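Local structure of structural polyprotein, VP3 (Israeli acute paralysis virus, 5CDD) at residues Leu153-Glu158 and Gly236-Arg241. The protein probably serves as a structural protein of the virus capsid, the VP3 piece cut from a longer polyprotein. Residues are numbered along the deposited sequence; the frame is centred on the assembly and turned at random.
Sequences LEIFFE and GFLCIR
Strands 153-158 and 236-241 run antiparallel, their axes 4.6 Å apart at an angle of 164°, with paired N-H...O=C bonds at E154-R241, F156-C239 and E158-F237. Those three pairs share one face of the sheet. There the R241 chain, bent at chi3 (-52°), lies alongside E154, and its NH2 donates to E154 OE1 at 3.3 Å in a salt bridge; OE1 lies in the guanidinium plane, while NH2 approaches it on the syn side, 32° out of the carboxylate plane. NE adds a weak bond to the same oxygen. E154 OE2 is taken by S185 and R241 NH1 by the carbonyls of A183 and L178, so both charged ends are tied to the 178-185 region. F156 CE2 sits 3.2 Å above the guanidinium plane, while C239 CB comes over a face of the F156 ring, 3.4 Å from CZ. The two strands are the middle pair of a four-stranded antiparallel sheet, flanked by 90-92 and 189-194, within the jelly-roll fold of picornavirus-like capsid proteins. Further along, E158 CB makes a CH-pi contact over the F237 ring, 3.8 Å from its centroid, and the E158 carboxylate reaches T194 and R196 of a neighbouring subunit. On the opposite face I155 CG1 meets I240 CG1 at 4.1 Å, both isoleucines packing on I141 of strand 132-144, and L238 CD2 lies at the edge of the F157 ring.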
loop_
_atom_site.group_PDB
_atom_site.type_symbol
_atom_site.label_atom_id
_atom_site.label_comp_id
_atom_site.label_asym_id
_atom_site.label_seq_id
_atom_site.Cartn_x
_atom_site.Cartn_y
_atom_site.Cartn_z
ATOM N N LEU B 153 -18.167 -30.599 -63.056
ATOM C CA LEU B 153 -16.794 -30.185 -62.814
ATOM C C LEU B 153 -16.279 -30.840 -61.533
ATOM O O LEU B 153 -17.002 -30.945 -60.544
ATOM C CB LEU B 153 -16.743 -28.656 -62.706
ATOM C CG LEU B 153 -15.451 -27.914 -63.052
ATOM C CD1 LEU B 153 -14.980 -28.281 -64.452
ATOM C CD2 LEU B 153 -15.710 -26.419 -62.955
ATOM N N GLU B 154 -15.030 -31.289 -61.562
ATOM C CA GLU B 154 -14.421 -31.940 -60.409
ATOM C C GLU B 154 -13.323 -31.073 -59.812
ATOM O O GLU B 154 -12.490 -30.523 -60.533
ATOM C CB GLU B 154 -13.832 -33.288 -60.821
ATOM C CG GLU B 154 -12.972 -33.955 -59.762
ATOM C CD GLU B 154 -12.242 -35.177 -60.291
ATOM O OE1 GLU B 154 -11.497 -35.047 -61.288
ATOM O OE2 GLU B 154 -12.410 -36.269 -59.706
ATOM N N ILE B 155 -13.327 -30.953 -58.490
ATOM C CA ILE B 155 -12.321 -30.168 -57.787
ATOM C C ILE B 155 -11.821 -31.018 -56.627
ATOM O O ILE B 155 -12.559 -31.267 -55.675
ATOM C CB ILE B 155 -12.914 -28.857 -57.231
ATOM C CG1 ILE B 155 -13.604 -28.074 -58.351
ATOM C CG2 ILE B 155 -11.809 -28.013 -56.616
ATOM C CD1 ILE B 155 -15.097 -27.880 -58.145
ATOM N N PHE B 156 -10.575 -31.472 -56.712
ATOM C CA PHE B 156 -10.010 -32.305 -55.660
ATOM C C PHE B 156 -8.741 -31.694 -55.085
ATOM O O PHE B 156 -8.116 -30.834 -55.708
ATOM C CB PHE B 156 -9.736 -33.720 -56.194
ATOM C CG PHE B 156 -8.636 -33.793 -57.220
ATOM C CD1 PHE B 156 -7.317 -34.015 -56.831
ATOM C CD2 PHE B 156 -8.919 -33.646 -58.576
ATOM C CE1 PHE B 156 -6.295 -34.090 -57.777
ATOM C CE2 PHE B 156 -7.904 -33.719 -59.527
ATOM C CZ PHE B 156 -6.589 -33.942 -59.125
ATOM N N PHE B 157 -8.373 -32.136 -53.885
ATOM C CA PHE B 157 -7.182 -31.633 -53.214
ATOM C C PHE B 157 -6.083 -32.684 -53.133
ATOM O O PHE B 157 -6.324 -33.836 -52.761
ATOM C CB PHE B 157 -7.522 -31.157 -51.799
ATOM C CG PHE B 157 -6.321 -30.717 -51.005
ATOM C CD1 PHE B 157 -5.605 -29.580 -51.371
ATOM C CD2 PHE B 157 -5.885 -31.457 -49.909
ATOM C CE1 PHE B 157 -4.470 -29.189 -50.656
ATOM C CE2 PHE B 157 -4.753 -31.074 -49.192
ATOM C CZ PHE B 157 -4.044 -29.938 -49.567
ATOM N N GLU B 158 -4.871 -32.265 -53.479
ATOM C CA GLU B 158 -3.708 -33.137 -53.445
ATOM C C GLU B 158 -2.632 -32.485 -52.583
ATOM O O GLU B 158 -2.122 -31.413 -52.911
ATOM C CB GLU B 158 -3.186 -33.368 -54.867
ATOM C CG GLU B 158 -1.838 -34.081 -54.966
ATOM C CD GLU B 158 -1.803 -35.415 -54.238
ATOM O OE1 GLU B 158 -2.808 -36.153 -54.286
ATOM O OE2 GLU B 158 -0.760 -35.734 -53.628
ATOM N N GLY B 236 0.060 -27.936 -50.878
ATOM C CA GLY B 236 -0.741 -28.729 -51.791
ATOM C C GLY B 236 -1.363 -27.910 -52.902
ATOM O O GLY B 236 -0.932 -26.788 -53.166
ATOM N N PHE B 237 -2.384 -28.464 -53.549
ATOM C CA PHE B 237 -3.044 -27.764 -54.639
ATOM C C PHE B 237 -4.426 -28.322 -54.953
ATOM O O PHE B 237 -4.755 -29.454 -54.592
ATOM C CB PHE B 237 -2.169 -27.827 -55.898
ATOM C CG PHE B 237 -2.015 -29.213 -56.472
ATOM C CD1 PHE B 237 -2.958 -29.724 -57.362
ATOM C CD2 PHE B 237 -0.930 -30.013 -56.120
ATOM C CE1 PHE B 237 -2.823 -31.010 -57.892
ATOM C CE2 PHE B 237 -0.787 -31.301 -56.645
ATOM C CZ PHE B 237 -1.736 -31.798 -57.533
ATOM N N LEU B 238 -5.235 -27.503 -55.616
ATOM C CA LEU B 238 -6.575 -27.897 -56.026
ATOM C C LEU B 238 -6.519 -28.102 -57.528
ATOM O O LEU B 238 -5.734 -27.453 -58.215
ATOM C CB LEU B 238 -7.592 -26.802 -55.711
ATOM C CG LEU B 238 -8.005 -26.574 -54.262
ATOM C CD1 LEU B 238 -8.943 -25.394 -54.186
ATOM C CD2 LEU B 238 -8.696 -27.800 -53.719
ATOM N N CYS B 239 -7.354 -28.994 -58.040
ATOM C CA CYS B 239 -7.368 -29.263 -59.467
ATOM C C CYS B 239 -8.798 -29.309 -59.984
ATOM O O CYS B 239 -9.634 -30.047 -59.460
ATOM C CB CYS B 239 -6.654 -30.585 -59.746
ATOM S SG CYS B 239 -6.284 -30.869 -61.480
ATOM N N ILE B 240 -9.073 -28.513 -61.015
ATOM C CA ILE B 240 -10.404 -28.453 -61.607
ATOM C C ILE B 240 -10.437 -29.188 -62.950
ATOM O O ILE B 240 -9.947 -28.681 -63.962
ATOM C CB ILE B 240 -10.842 -26.987 -61.815
ATOM C CG1 ILE B 240 -10.703 -26.218 -60.500
ATOM C CG2 ILE B 240 -12.283 -26.936 -62.298
ATOM C CD1 ILE B 240 -11.030 -24.744 -60.608
ATOM N N ARG B 241 -11.022 -30.384 -62.951
ATOM C CA ARG B 241 -11.114 -31.200 -64.158
ATOM C C ARG B 241 -12.549 -31.645 -64.416
ATOM O O ARG B 241 -13.268 -32.017 -63.490
ATOM C CB ARG B 241 -10.228 -32.442 -64.025
ATOM C CG ARG B 241 -8.788 -32.148 -63.657
ATOM C CD ARG B 241 -7.954 -33.418 -63.627
ATOM N NE ARG B 241 -8.555 -34.452 -62.791
ATOM C CZ ARG B 241 -7.942 -35.576 -62.439
ATOM N NH1 ARG B 241 -6.703 -35.813 -62.849
ATOM N NH2 ARG B 241 -8.567 -36.466 -61.681
#